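Local coordinates for protein choline dehydrogenase and related flavoproteins (Aspergillus oryzae, PDB 3Q9T) that probably oxidises formate as a flavoenzyme of the glucose-methanol-choline oxidoreductase family, holding 8-formyl-FAD as its cofactor, at residues E145-I149 / E186-D190; Q182-E186 / D194-H198; A237-C241 / G534-L538; A258-V262 / E572-L576; N447-F451 / V501-T507. Residues are numbered along the deposited sequence.

Overall arrangement
Following the chain from the N terminus, contact 1 brings 186-190 back against the 3-10 turn at 145-149, and contact 2 pairs 182-186 with the start of strand 195-204. The two share E186 and touch through I188 and T197. Contacts 3 and 4 close long loops that cross. Contact 3 joins the hairpin turn of strands 227-235 and 240-248 to the entry of strand 538-540; contact 4 joins the start of strand 261-264 to the tail after helix 555-572. They meet directly, K537 O lying 2.8 Å from V262 N. Contact 5 opens and closes within both loops, joining the segment before helix 454-473 to the end of helix 494-504.

Contact 1 (E145-I149 / E186-D190); sequences ELEKI and ENIYD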
# COMPACT_ATOMS: atom_id res chain seq x y z
N GLU A 145 -22.14 -42.39 -0.26
CA GLU A 145 -20.70 -42.62 -0.33
C GLU A 145 -19.94 -41.51 0.41
O GLU A 145 -18.94 -41.77 1.06
CB GLU A 145 -20.22 -42.69 -1.79
CG GLU A 145 -20.78 -43.87 -2.60
CD GLU A 145 -20.17 -43.99 -4.01
OE1 GLU A 145 -18.94 -43.82 -4.17
OE2 GLU A 145 -20.94 -44.27 -4.97
N LEU A 146 -20.44 -40.28 0.32
CA LEU A 146 -19.76 -39.11 0.87
C LEU A 146 -19.67 -39.14 2.39
O LEU A 146 -19.00 -38.29 3.00
CB LEU A 146 -20.45 -37.82 0.43
CG LEU A 146 -19.86 -37.02 -0.73
CD1 LEU A 146 -18.87 -37.80 -1.59
CD2 LEU A 146 -20.99 -36.46 -1.58
N GLU A 147 -20.32 -40.11 3.03
CA GLU A 147 -20.22 -40.12 4.49
C GLU A 147 -18.84 -40.56 4.97
O GLU A 147 -18.48 -40.38 6.14
CB GLU A 147 -21.39 -40.87 5.16
CG GLU A 147 -21.45 -42.36 4.97
CD GLU A 147 -22.70 -42.95 5.62
OE1 GLU A 147 -22.64 -43.25 6.85
OE2 GLU A 147 -23.73 -43.08 4.91
N LYS A 148 -18.03 -41.08 4.05
CA LYS A 148 -16.65 -41.45 4.36
C LYS A 148 -15.76 -40.24 4.65
O LYS A 148 -14.60 -40.41 5.06
CB LYS A 148 -16.05 -42.21 3.19
CG LYS A 148 -15.75 -41.31 2.00
CD LYS A 148 -15.26 -42.13 0.82
CE LYS A 148 -15.58 -41.41 -0.49
NZ LYS A 148 -15.71 -42.36 -1.64
N ILE A 149 -16.25 -39.02 4.41
CA ILE A 149 -15.40 -37.87 4.64
C ILE A 149 -15.30 -37.49 6.11
O ILE A 149 -14.39 -36.76 6.50
CB ILE A 149 -15.71 -36.64 3.75
CG1 ILE A 149 -16.96 -35.91 4.21
CG2 ILE A 149 -15.83 -37.05 2.30
CD1 ILE A 149 -17.16 -34.62 3.42
N GLU A 186 -19.32 -33.99 -7.27
CA GLU A 186 -19.69 -34.01 -5.85
C GLU A 186 -18.62 -34.64 -4.98
O GLU A 186 -18.37 -34.19 -3.85
CB GLU A 186 -21.04 -34.70 -5.65
CG GLU A 186 -22.23 -33.89 -6.13
CD GLU A 186 -22.21 -32.43 -5.65
OE1 GLU A 186 -21.55 -32.10 -4.64
OE2 GLU A 186 -22.86 -31.60 -6.31
N ASN A 187 -17.98 -35.68 -5.49
CA ASN A 187 -16.87 -36.28 -4.76
C ASN A 187 -15.53 -35.63 -5.07
O ASN A 187 -14.83 -36.03 -5.99
CB ASN A 187 -16.76 -37.79 -5.01
CG ASN A 187 -15.64 -38.40 -4.19
OD1 ASN A 187 -15.16 -37.76 -3.24
ND2 ASN A 187 -15.20 -39.61 -4.55
N ILE A 188 -15.16 -34.63 -4.27
CA ILE A 188 -13.85 -34.00 -4.41
C ILE A 188 -12.94 -34.38 -3.23
O ILE A 188 -12.07 -33.61 -2.82
CB ILE A 188 -14.00 -32.46 -4.52
CG1 ILE A 188 -14.70 -31.90 -3.28
CG2 ILE A 188 -14.83 -32.10 -5.75
CD1 ILE A 188 -14.63 -30.40 -3.17
N TYR A 189 -13.14 -35.58 -2.69
CA TYR A 189 -12.46 -35.97 -1.46
C TYR A 189 -11.51 -37.14 -1.64
O TYR A 189 -10.84 -37.54 -0.69
CB TYR A 189 -13.48 -36.21 -0.34
CG TYR A 189 -14.42 -35.04 -0.23
CD1 TYR A 189 -14.06 -33.91 0.48
CD2 TYR A 189 -15.62 -35.03 -0.92
CE1 TYR A 189 -14.89 -32.80 0.54
CE2 TYR A 189 -16.47 -33.92 -0.86
CZ TYR A 189 -16.09 -32.80 -0.12
OH TYR A 189 -16.91 -31.69 -0.06
N ASP A 190 -11.42 -37.67 -2.86
CA ASP A 190 -10.50 -38.77 -3.15
C ASP A 190 -9.38 -38.40 -4.12
O ASP A 190 -8.85 -39.28 -4.80
CB ASP A 190 -11.26 -39.98 -3.69
CG ASP A 190 -12.06 -40.67 -2.63
OD1 ASP A 190 -11.52 -40.87 -1.52
OD2 ASP A 190 -13.24 -40.98 -2.89
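The polar contacts gather around K148, N187 and D190. K148 points its CA-to-CB bond toward 186-190, and NZ reaches D190 OD2 at 3.1 Å, a salt bridge that is also a hydrogen bond. The same OD2 accepts from N187 ND2 at 2.9 Å, while the other carboxylate oxygen of D190 pairs with R130 on helix 122-131. N187 uses its OD1 as well, taking the amide N of Y189 at 3.0 Å. This is an Asx turn; just after it, the CA-to-CB bond of Y189 points toward 145-149. Opposite it, 145-149 is a 3-10 turn, with K148 N to E145 O and I149 N to L146 O both at 3.2 Å, which puts L146 and I149 on the inner side. Both segments belong to loops around the sheet that holds strands 133-136, 155-159 and 195-204.

Apolar packing centres on Y189. I149 CD1 sits over one ring face, a CH-pi contact 4.1 Å from the centroid, and I149 CG2 comes within 3.5 Å of Y189 CG. L146 CD1 lies 4.0 Å from N187 CB and 4.3 Å from Y189 CD2. The Y189 side chain is about 11 Å from the bound flavin cofactor.

Contact 2 (Q182-E186 / D194-H198); sequences QPLIE and DGLTH
Start at Q182, whose side chain (chi1 and chi2 both m) brings NE2 to two waters, at 2.5 and 2.7 Å; these donate to D194 OD1 at 3.0 and 2.8 Å respectively. P183 (phi/psi -78/151), L184 (-85/148) and I185 (-152/137) are extended. P183 CG packs 3.7 Å from D194 OD2, and P183 O accepts L196 N at 3.0 Å. G195, at 136/-177, has to be glycine: a CB would clash with P183 O and with I185 CG2. Set L184 CA 4.7 Å from L196 CA, the segments running in the same general sense, end to end 54° apart; L184 CD1 comes 4.0 Å from L196 CB (chi1 t, chi2 p). I185 N bonds L196 O at 2.8 Å, completing a single parallel beta bridge beside the first residues of strand 195-204. G195 and T197 also form backbone hydrogen bonds with F358 and V356 of strand 353-358 in the large mixed sheet. I185 CG2 (chi1 t) lies 3.5 Å from D194 O, and I185 O receives T197 OG1 (chi1 t) at 2.6 Å, though that carbonyl's place is less sure. At E186 (chi1 and chi2 m) the carboxylate takes two hydrogen bonds from H198 (chi1 m): OE2 accepts ND1 at 2.8 Å, near the ring plane, and OE1 accepts N at 3.2 Å. One water links E186 OE2 (3.1 Å) to L196 O (2.6 Å); another lies 2.6 Å from both T197 OG1 and H198 O.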
# COMPACT_ATOMS: atom_id res chain seq x y z
N GLN A 182 -18.25 -27.45 -18.68
CA GLN A 182 -17.48 -27.85 -17.50
C GLN A 182 -18.33 -28.80 -16.67
O GLN A 182 -19.55 -28.66 -16.60
CB GLN A 182 -17.09 -26.63 -16.65
CG GLN A 182 -16.10 -25.70 -17.31
CD GLN A 182 -14.76 -26.38 -17.57
OE1 GLN A 182 -14.26 -26.37 -18.69
NE2 GLN A 182 -14.18 -26.98 -16.53
N PRO A 183 -17.67 -29.77 -16.02
CA PRO A 183 -18.38 -30.83 -15.31
C PRO A 183 -18.92 -30.37 -13.97
O PRO A 183 -18.37 -29.45 -13.36
CB PRO A 183 -17.28 -31.88 -15.07
CG PRO A 183 -16.03 -31.36 -15.76
CD PRO A 183 -16.21 -29.90 -15.92
N LEU A 184 -20.00 -30.99 -13.55
CA LEU A 184 -20.43 -30.99 -12.16
C LEU A 184 -19.67 -32.11 -11.42
O LEU A 184 -19.36 -33.14 -12.02
CB LEU A 184 -21.93 -31.27 -12.11
CG LEU A 184 -22.91 -30.13 -11.83
CD1 LEU A 184 -22.42 -28.77 -12.34
CD2 LEU A 184 -24.29 -30.49 -12.37
N ILE A 185 -19.38 -31.91 -10.14
CA ILE A 185 -18.71 -32.94 -9.37
C ILE A 185 -19.07 -32.84 -7.89
O ILE A 185 -19.13 -31.75 -7.32
CB ILE A 185 -17.17 -32.89 -9.54
CG1 ILE A 185 -16.51 -34.12 -8.89
CG2 ILE A 185 -16.59 -31.58 -8.97
CD1 ILE A 185 -15.02 -34.28 -9.21
N GLU A 186 -19.32 -33.99 -7.27
CA GLU A 186 -19.69 -34.01 -5.85
C GLU A 186 -18.62 -34.64 -4.98
O GLU A 186 -18.37 -34.19 -3.85
CB GLU A 186 -21.04 -34.70 -5.65
CG GLU A 186 -22.23 -33.89 -6.13
CD GLU A 186 -22.21 -32.43 -5.65
OE1 GLU A 186 -21.55 -32.10 -4.64
OE2 GLU A 186 -22.86 -31.60 -6.31
N ASP A 194 -12.05 -31.87 -10.40
CA ASP A 194 -12.46 -31.10 -11.58
C ASP A 194 -13.98 -30.84 -11.66
O ASP A 194 -14.76 -31.76 -11.89
CB ASP A 194 -11.97 -31.79 -12.86
CG ASP A 194 -12.17 -30.93 -14.09
OD1 ASP A 194 -12.11 -29.69 -13.99
OD2 ASP A 194 -12.39 -31.49 -15.17
N GLY A 195 -14.39 -29.59 -11.49
CA GLY A 195 -15.79 -29.23 -11.68
C GLY A 195 -16.42 -28.32 -10.64
O GLY A 195 -15.77 -27.85 -9.70
N LEU A 196 -17.72 -28.07 -10.82
CA LEU A 196 -18.52 -27.31 -9.88
C LEU A 196 -19.14 -28.26 -8.86
O LEU A 196 -19.76 -29.25 -9.23
CB LEU A 196 -19.62 -26.56 -10.62
CG LEU A 196 -20.45 -25.63 -9.75
CD1 LEU A 196 -19.65 -24.37 -9.37
CD2 LEU A 196 -21.74 -25.26 -10.47
N THR A 197 -18.97 -27.95 -7.57
CA THR A 197 -19.39 -28.85 -6.50
C THR A 197 -20.24 -28.15 -5.44
O THR A 197 -20.17 -26.93 -5.27
CB THR A 197 -18.16 -29.50 -5.82
OG1 THR A 197 -18.57 -30.60 -5.00
CG2 THR A 197 -17.40 -28.48 -4.97
N HIS A 198 -21.05 -28.93 -4.72
CA HIS A 198 -21.72 -28.43 -3.53
C HIS A 198 -20.76 -28.62 -2.35
O HIS A 198 -20.53 -29.75 -1.89
CB HIS A 198 -23.03 -29.18 -3.27
CG HIS A 198 -24.15 -28.78 -4.17
ND1 HIS A 198 -24.40 -29.41 -5.38
CD2 HIS A 198 -25.11 -27.83 -4.04
CE1 HIS A 198 -25.45 -28.86 -5.95
NE2 HIS A 198 -25.89 -27.89 -5.17
O HOH W 1 -14.45 -27.82 -14.14
O HOH W 2 -11.64 -27.90 -16.11
O HOH W 3 -18.39 -31.12 -2.43
O HOH W 4 -22.26 -29.48 -8.54

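Contact 3 (A237-C241 / G534-L538); sequences ADRTC and GIKKL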
# COMPACT_ATOMS: atom_id res chain seq x y z
N ALA A 237 22.85 -26.81 26.30
CA ALA A 237 23.72 -27.96 26.49
C ALA A 237 23.01 -29.23 26.00
O ALA A 237 23.59 -30.03 25.26
CB ALA A 237 24.13 -28.09 27.96
N ASP A 238 21.75 -29.37 26.41
CA ASP A 238 20.92 -30.52 26.06
C ASP A 238 20.30 -30.38 24.66
O ASP A 238 19.63 -31.30 24.19
CB ASP A 238 19.77 -30.66 27.07
CG ASP A 238 20.25 -30.87 28.50
OD1 ASP A 238 21.22 -31.63 28.72
OD2 ASP A 238 19.63 -30.28 29.42
N ARG A 239 20.50 -29.23 24.02
CA ARG A 239 19.80 -28.92 22.77
C ARG A 239 18.34 -29.31 22.91
O ARG A 239 17.80 -29.98 22.05
CB ARG A 239 20.40 -29.68 21.60
CG ARG A 239 21.82 -29.28 21.27
CD ARG A 239 22.52 -30.39 20.52
NE ARG A 239 23.97 -30.28 20.65
CZ ARG A 239 24.74 -29.51 19.89
NH1 ARG A 239 24.20 -28.77 18.93
NH2 ARG A 239 26.05 -29.47 20.09
N THR A 240 17.72 -28.91 24.01
CA THR A 240 16.38 -29.38 24.32
C THR A 240 15.41 -28.24 24.64
O THR A 240 15.77 -27.25 25.28
CB THR A 240 16.41 -30.38 25.50
OG1 THR A 240 17.09 -31.58 25.07
CG2 THR A 240 15.02 -30.75 25.95
N CYS A 241 14.18 -28.36 24.15
CA CYS A 241 13.14 -27.43 24.53
C CYS A 241 12.44 -27.87 25.81
O CYS A 241 11.91 -28.97 25.89
CB CYS A 241 12.11 -27.25 23.41
SG CYS A 241 10.86 -26.06 23.88
N GLY A 534 17.46 -29.95 14.88
CA GLY A 534 18.42 -29.38 15.80
C GLY A 534 17.97 -29.33 17.24
O GLY A 534 18.77 -29.06 18.13
N ILE A 535 16.69 -29.58 17.48
CA ILE A 535 16.14 -29.44 18.83
C ILE A 535 15.35 -30.67 19.26
O ILE A 535 14.58 -31.20 18.48
CB ILE A 535 15.25 -28.19 18.94
CG1 ILE A 535 16.04 -26.92 18.58
CG2 ILE A 535 14.71 -28.02 20.36
CD1 ILE A 535 17.00 -26.45 19.66
N LYS A 536 15.54 -31.12 20.49
CA LYS A 536 14.74 -32.23 21.00
C LYS A 536 13.54 -31.72 21.78
O LYS A 536 13.57 -30.62 22.34
CB LYS A 536 15.59 -33.13 21.91
CG LYS A 536 16.89 -33.62 21.30
CD LYS A 536 17.70 -34.31 22.40
CE LYS A 536 19.15 -34.56 22.00
NZ LYS A 536 19.95 -35.04 23.17
N LYS A 537 12.49 -32.52 21.83
CA LYS A 537 11.27 -32.22 22.60
C LYS A 537 10.49 -31.00 22.07
O LYS A 537 9.73 -30.38 22.82
CB LYS A 537 11.60 -32.03 24.08
CG LYS A 537 12.19 -33.27 24.77
CD LYS A 537 12.22 -33.06 26.29
CE LYS A 537 12.44 -34.35 27.07
NZ LYS A 537 13.86 -34.79 27.05
N LEU A 538 10.68 -30.66 20.80
CA LEU A 538 10.00 -29.52 20.19
C LEU A 538 9.45 -29.89 18.83
O LEU A 538 10.20 -30.28 17.94
CB LEU A 538 10.96 -28.33 20.02
CG LEU A 538 10.33 -27.07 19.39
CD1 LEU A 538 9.07 -26.66 20.16
CD2 LEU A 538 11.31 -25.90 19.28
O HOH W 5 21.61 -28.35 17.93
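The backbones meet in a single parallel bridge: K536 N donates to R239 O at 3.0 Å, C241 N donates to K536 O, also at 3.0 Å, and the CA atoms of T240 and K536 lie 4.7 Å apart. This happens where hairpin strands 227-235 and 240-248 turn over. R239, with left-handed phi/psi of 43/48, and T240 both face N235, forming a G1 beta bulge that starts the returning strand. On the other segment G534 has positive phi, I535 and K536 are extended, and K537 turns left-handed (66/23). That kink carries the chain away from strand 240-248 and into strand 538-540, so K537 bonds V262 through its backbone and the segment spans from the hairpin's sheet to the parallel sheet of the dinucleotide-binding fold.

Of the side chains, C241 belongs to the residue that loses the most area to the other segment. Its CB lies 4.1 Å from I535 CG2 and 3.7 Å from L538 CB, in a cluster that L232, I234 and V262 complete. T240 OG1 donates back to D238 O at 2.7 Å, within the turn, and T240 CG2 touches K537 CD at 3.6 Å. On the exposed side R239 leads its guanidinium away from the other backbone, yet a water still joins the two: it accepts from R239 NH1 at 2.8 Å and donates to G534 O at 2.9 Å.

Contact 4 (A258-V262 / E572-L576); sequences ADREV and EHKDL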
# COMPACT_ATOMS: atom_id res chain seq x y z
N ALA A 258 7.32 -28.48 29.90
CA ALA A 258 6.79 -29.72 29.37
C ALA A 258 7.71 -30.84 29.78
O ALA A 258 8.92 -30.76 29.56
CB ALA A 258 6.66 -29.65 27.84
N ASP A 259 7.14 -31.88 30.36
CA ASP A 259 7.93 -33.04 30.74
C ASP A 259 8.17 -34.00 29.58
O ASP A 259 9.15 -34.74 29.57
CB ASP A 259 7.30 -33.73 31.94
CG ASP A 259 7.36 -32.86 33.16
OD1 ASP A 259 8.33 -32.07 33.26
OD2 ASP A 259 6.44 -32.92 34.00
N ARG A 260 7.30 -33.96 28.58
CA ARG A 260 7.52 -34.76 27.39
C ARG A 260 7.91 -33.89 26.21
O ARG A 260 9.02 -33.98 25.71
CB ARG A 260 6.29 -35.59 27.05
CG ARG A 260 5.91 -36.58 28.16
CD ARG A 260 7.09 -37.46 28.58
NE ARG A 260 6.70 -38.36 29.66
CZ ARG A 260 6.45 -39.66 29.51
NH1 ARG A 260 6.59 -40.24 28.32
NH2 ARG A 260 6.09 -40.37 30.56
N GLU A 261 6.99 -33.05 25.75
CA GLU A 261 7.23 -32.30 24.53
C GLU A 261 6.47 -30.99 24.47
O GLU A 261 5.38 -30.86 25.01
CB GLU A 261 6.88 -33.13 23.30
CG GLU A 261 7.72 -34.39 23.12
CD GLU A 261 7.46 -35.04 21.78
OE1 GLU A 261 7.49 -34.32 20.76
OE2 GLU A 261 7.21 -36.27 21.74
N VAL A 262 7.08 -30.02 23.80
CA VAL A 262 6.40 -28.79 23.46
C VAL A 262 6.00 -28.84 21.98
O VAL A 262 6.80 -29.19 21.11
CB VAL A 262 7.29 -27.58 23.75
CG1 VAL A 262 6.71 -26.33 23.09
CG2 VAL A 262 7.40 -27.39 25.25
N GLU A 572 5.52 -42.32 19.78
CA GLU A 572 6.80 -42.15 20.43
C GLU A 572 6.74 -42.44 21.93
O GLU A 572 7.64 -43.07 22.47
CB GLU A 572 7.34 -40.75 20.20
CG GLU A 572 8.59 -40.47 21.00
CD GLU A 572 9.52 -39.55 20.26
OE1 GLU A 572 10.34 -38.88 20.92
OE2 GLU A 572 9.43 -39.50 19.02
N HIS A 573 5.67 -42.00 22.59
CA HIS A 573 5.55 -42.20 24.04
C HIS A 573 4.73 -43.44 24.42
O HIS A 573 3.61 -43.35 24.95
CB HIS A 573 5.02 -40.92 24.70
CG HIS A 573 5.89 -39.73 24.44
ND1 HIS A 573 6.91 -39.36 25.29
CD2 HIS A 573 5.92 -38.86 23.40
CE1 HIS A 573 7.52 -38.30 24.80
NE2 HIS A 573 6.94 -37.98 23.65
N LYS A 574 5.32 -44.60 24.14
CA LYS A 574 4.70 -45.89 24.40
C LYS A 574 4.14 -45.99 25.81
O LYS A 574 3.01 -46.46 26.01
CB LYS A 574 5.72 -47.02 24.21
CG LYS A 574 5.67 -47.70 22.85
CD LYS A 574 5.85 -46.72 21.71
CE LYS A 574 6.17 -47.45 20.42
NZ LYS A 574 7.38 -48.33 20.59
N ASP A 575 4.91 -45.55 26.79
CA ASP A 575 4.49 -45.68 28.18
C ASP A 575 3.19 -44.91 28.47
O ASP A 575 2.50 -45.20 29.44
CB ASP A 575 5.61 -45.25 29.14
CG ASP A 575 5.85 -43.76 29.13
OD1 ASP A 575 6.11 -43.19 30.22
OD2 ASP A 575 5.78 -43.15 28.04
N LEU A 576 2.85 -43.95 27.61
CA LEU A 576 1.62 -43.18 27.82
C LEU A 576 0.48 -43.62 26.91
O LEU A 576 -0.68 -43.45 27.26
CB LEU A 576 1.86 -41.66 27.67
CG LEU A 576 2.78 -40.99 28.71
CD1 LEU A 576 2.86 -39.48 28.47
CD2 LEU A 576 2.31 -41.27 30.13
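R260 and D575 form a two-pronged salt bridge: R260 NH2 donates to D575 OD1 at 2.8 Å, and R260 NH1 to D575 OD2 at 3.0 Å. NH1 has a second partner, H573 ND1, at 3.2 Å. On the far side of that imidazole, H573 NE2 gives a short 2.6 Å hydrogen bond to E261 OE2. The chain of bonds thus runs D575, R260, H573, E261, and it continues outside the contact, where E261 OE1 pairs with R539. E572 OE1 approaches E261 OE2 to 4.2 Å, a meeting of like charges; E572 has its own salt bridge to K531, through OE2.

R260 and H573 both sit where the chain changes course. R260 lies at the corner where the chain leaves strand 253-258 of one sheet for strand 261-264 of the parallel, Rossmann-type sheet; H573 is the first residue to leave helical angles after helix 555-572. The C-terminal tail is therefore fastened at the N-terminal end of strand 261-264, an inner strand of the parallel sheet, away from the annotated sites. Packing is modest: L576 CD1 rests over one face of the R260 guanidinium, 3.7 Å from CZ, and F9 meets the H573 ring edge-to-face.

Since H573 accepts at ND1 and donates at NE2, the geometry is consistent with a neutral imidazole protonated on NE2, set between the positive R260 and the negative E261.

Contact 5 (N447-F451 / V501-T507); sequences NLNFF and VLDRCQT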
# COMPACT_ATOMS: atom_id res chain seq x y z
N ASN A 447 5.79 -10.46 4.01
CA ASN A 447 5.69 -10.24 2.57
C ASN A 447 5.19 -11.51 1.86
O ASN A 447 5.84 -12.56 1.94
CB ASN A 447 7.05 -9.83 2.01
CG ASN A 447 7.03 -9.72 0.51
OD1 ASN A 447 5.99 -9.52 -0.09
ND2 ASN A 447 8.19 -9.89 -0.11
N LEU A 448 4.03 -11.42 1.20
CA LEU A 448 3.42 -12.57 0.54
C LEU A 448 3.93 -12.78 -0.88
O LEU A 448 3.76 -13.83 -1.47
CB LEU A 448 1.89 -12.43 0.49
CG LEU A 448 1.15 -12.51 1.82
CD1 LEU A 448 -0.32 -12.15 1.66
CD2 LEU A 448 1.31 -13.91 2.39
N ASN A 449 4.52 -11.73 -1.44
CA ASN A 449 5.16 -11.81 -2.74
C ASN A 449 4.24 -12.34 -3.84
O ASN A 449 4.67 -13.10 -4.70
CB ASN A 449 6.44 -12.65 -2.63
CG ASN A 449 7.38 -12.42 -3.80
OD1 ASN A 449 7.51 -11.30 -4.30
ND2 ASN A 449 8.05 -13.48 -4.25
N PHE A 450 2.98 -11.92 -3.79
CA PHE A 450 2.01 -12.31 -4.80
C PHE A 450 2.44 -11.79 -6.17
O PHE A 450 2.88 -10.62 -6.31
CB PHE A 450 0.63 -11.72 -4.46
CG PHE A 450 -0.13 -12.45 -3.38
CD1 PHE A 450 0.01 -13.82 -3.20
CD2 PHE A 450 -1.03 -11.76 -2.58
CE1 PHE A 450 -0.71 -14.49 -2.24
CE2 PHE A 450 -1.76 -12.42 -1.59
CZ PHE A 450 -1.61 -13.79 -1.43
N PHE A 451 2.32 -12.64 -7.18
CA PHE A 451 2.52 -12.22 -8.56
C PHE A 451 3.98 -11.81 -8.88
O PHE A 451 4.24 -11.03 -9.80
CB PHE A 451 1.53 -11.11 -8.92
CG PHE A 451 0.09 -11.54 -8.83
CD1 PHE A 451 -0.42 -12.50 -9.71
CD2 PHE A 451 -0.76 -11.01 -7.87
CE1 PHE A 451 -1.72 -12.92 -9.64
CE2 PHE A 451 -2.10 -11.43 -7.79
CZ PHE A 451 -2.58 -12.38 -8.67
N VAL A 501 -5.28 -6.57 -11.79
CA VAL A 501 -4.95 -7.75 -10.99
C VAL A 501 -4.08 -7.37 -9.78
O VAL A 501 -4.38 -7.72 -8.64
CB VAL A 501 -4.26 -8.83 -11.84
CG1 VAL A 501 -3.70 -9.92 -10.97
CG2 VAL A 501 -5.24 -9.40 -12.86
N LEU A 502 -3.01 -6.63 -10.04
CA LEU A 502 -2.12 -6.23 -8.96
C LEU A 502 -2.83 -5.34 -7.94
O LEU A 502 -2.62 -5.47 -6.73
CB LEU A 502 -0.87 -5.52 -9.50
CG LEU A 502 -0.01 -6.34 -10.47
CD1 LEU A 502 1.13 -5.51 -10.99
CD2 LEU A 502 0.51 -7.63 -9.83
N ASP A 503 -3.67 -4.44 -8.42
CA ASP A 503 -4.23 -3.43 -7.54
C ASP A 503 -5.46 -3.90 -6.79
O ASP A 503 -5.88 -3.29 -5.80
CB ASP A 503 -4.53 -2.14 -8.31
CG ASP A 503 -4.60 -0.94 -7.41
OD1 ASP A 503 -3.71 -0.81 -6.53
OD2 ASP A 503 -5.55 -0.14 -7.54
N ARG A 504 -6.05 -4.99 -7.26
CA ARG A 504 -7.31 -5.45 -6.69
C ARG A 504 -7.20 -6.79 -5.99
O ARG A 504 -8.17 -7.27 -5.38
CB ARG A 504 -8.34 -5.59 -7.80
CG ARG A 504 -8.95 -4.30 -8.23
CD ARG A 504 -10.43 -4.52 -8.32
NE ARG A 504 -10.85 -4.40 -9.69
CZ ARG A 504 -12.08 -4.63 -10.12
NH1 ARG A 504 -13.02 -5.05 -9.28
NH2 ARG A 504 -12.35 -4.46 -11.40
N CYS A 505 -6.03 -7.41 -6.09
CA CYS A 505 -5.86 -8.74 -5.52
C CYS A 505 -5.72 -8.64 -4.01
O CYS A 505 -5.44 -7.56 -3.47
CB CYS A 505 -4.62 -9.41 -6.11
SG CYS A 505 -3.07 -8.74 -5.46
N GLN A 506 -5.94 -9.76 -3.32
CA GLN A 506 -5.74 -9.84 -1.88
C GLN A 506 -5.34 -11.26 -1.56
O GLN A 506 -5.40 -12.13 -2.43
CB GLN A 506 -7.04 -9.51 -1.11
CG GLN A 506 -8.19 -10.43 -1.47
CD GLN A 506 -9.39 -10.22 -0.59
OE1 GLN A 506 -10.16 -9.26 -0.77
NE2 GLN A 506 -9.56 -11.10 0.40
N THR A 507 -4.96 -11.49 -0.31
CA THR A 507 -4.78 -12.85 0.18
C THR A 507 -6.11 -13.60 0.10
O THR A 507 -7.16 -13.04 0.39
CB THR A 507 -4.31 -12.86 1.66
OG1 THR A 507 -4.19 -14.22 2.11
CG2 THR A 507 -5.31 -12.13 2.56
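F451 is the main bump, and the end of helix 494-504 supplies the hollow. V501 CG1 lies over one face of its ring, a CH-pi contact 3.9 Å from the centroid, while C505 meets the ring edge: C505 CB is 3.6 Å from F451 CE2, and C505 SG is 5.0 Å from the F451 ring centroid, a sulfur-aromatic contact. L502 CD2 closes the base of the side chain, 3.7 Å from F451 CB. F450 turns its ring edge to T507, CE2 coming 3.5 Å from T507 CA; F450 CE2 is also 3.7 Å from Q506 O. Beyond it, L448 CD1 touches T507 CB at 4.1 Å. An Asx turn from N447 OD1 to N449 N (3.0 Å) precedes the two rings. The T507 side chain is about 7 Å from the flavin cofactor.

P308 of strand 308-316 packs against both rings, I457 of helix 454-473 against F451, and L448 lies against strand 67-74.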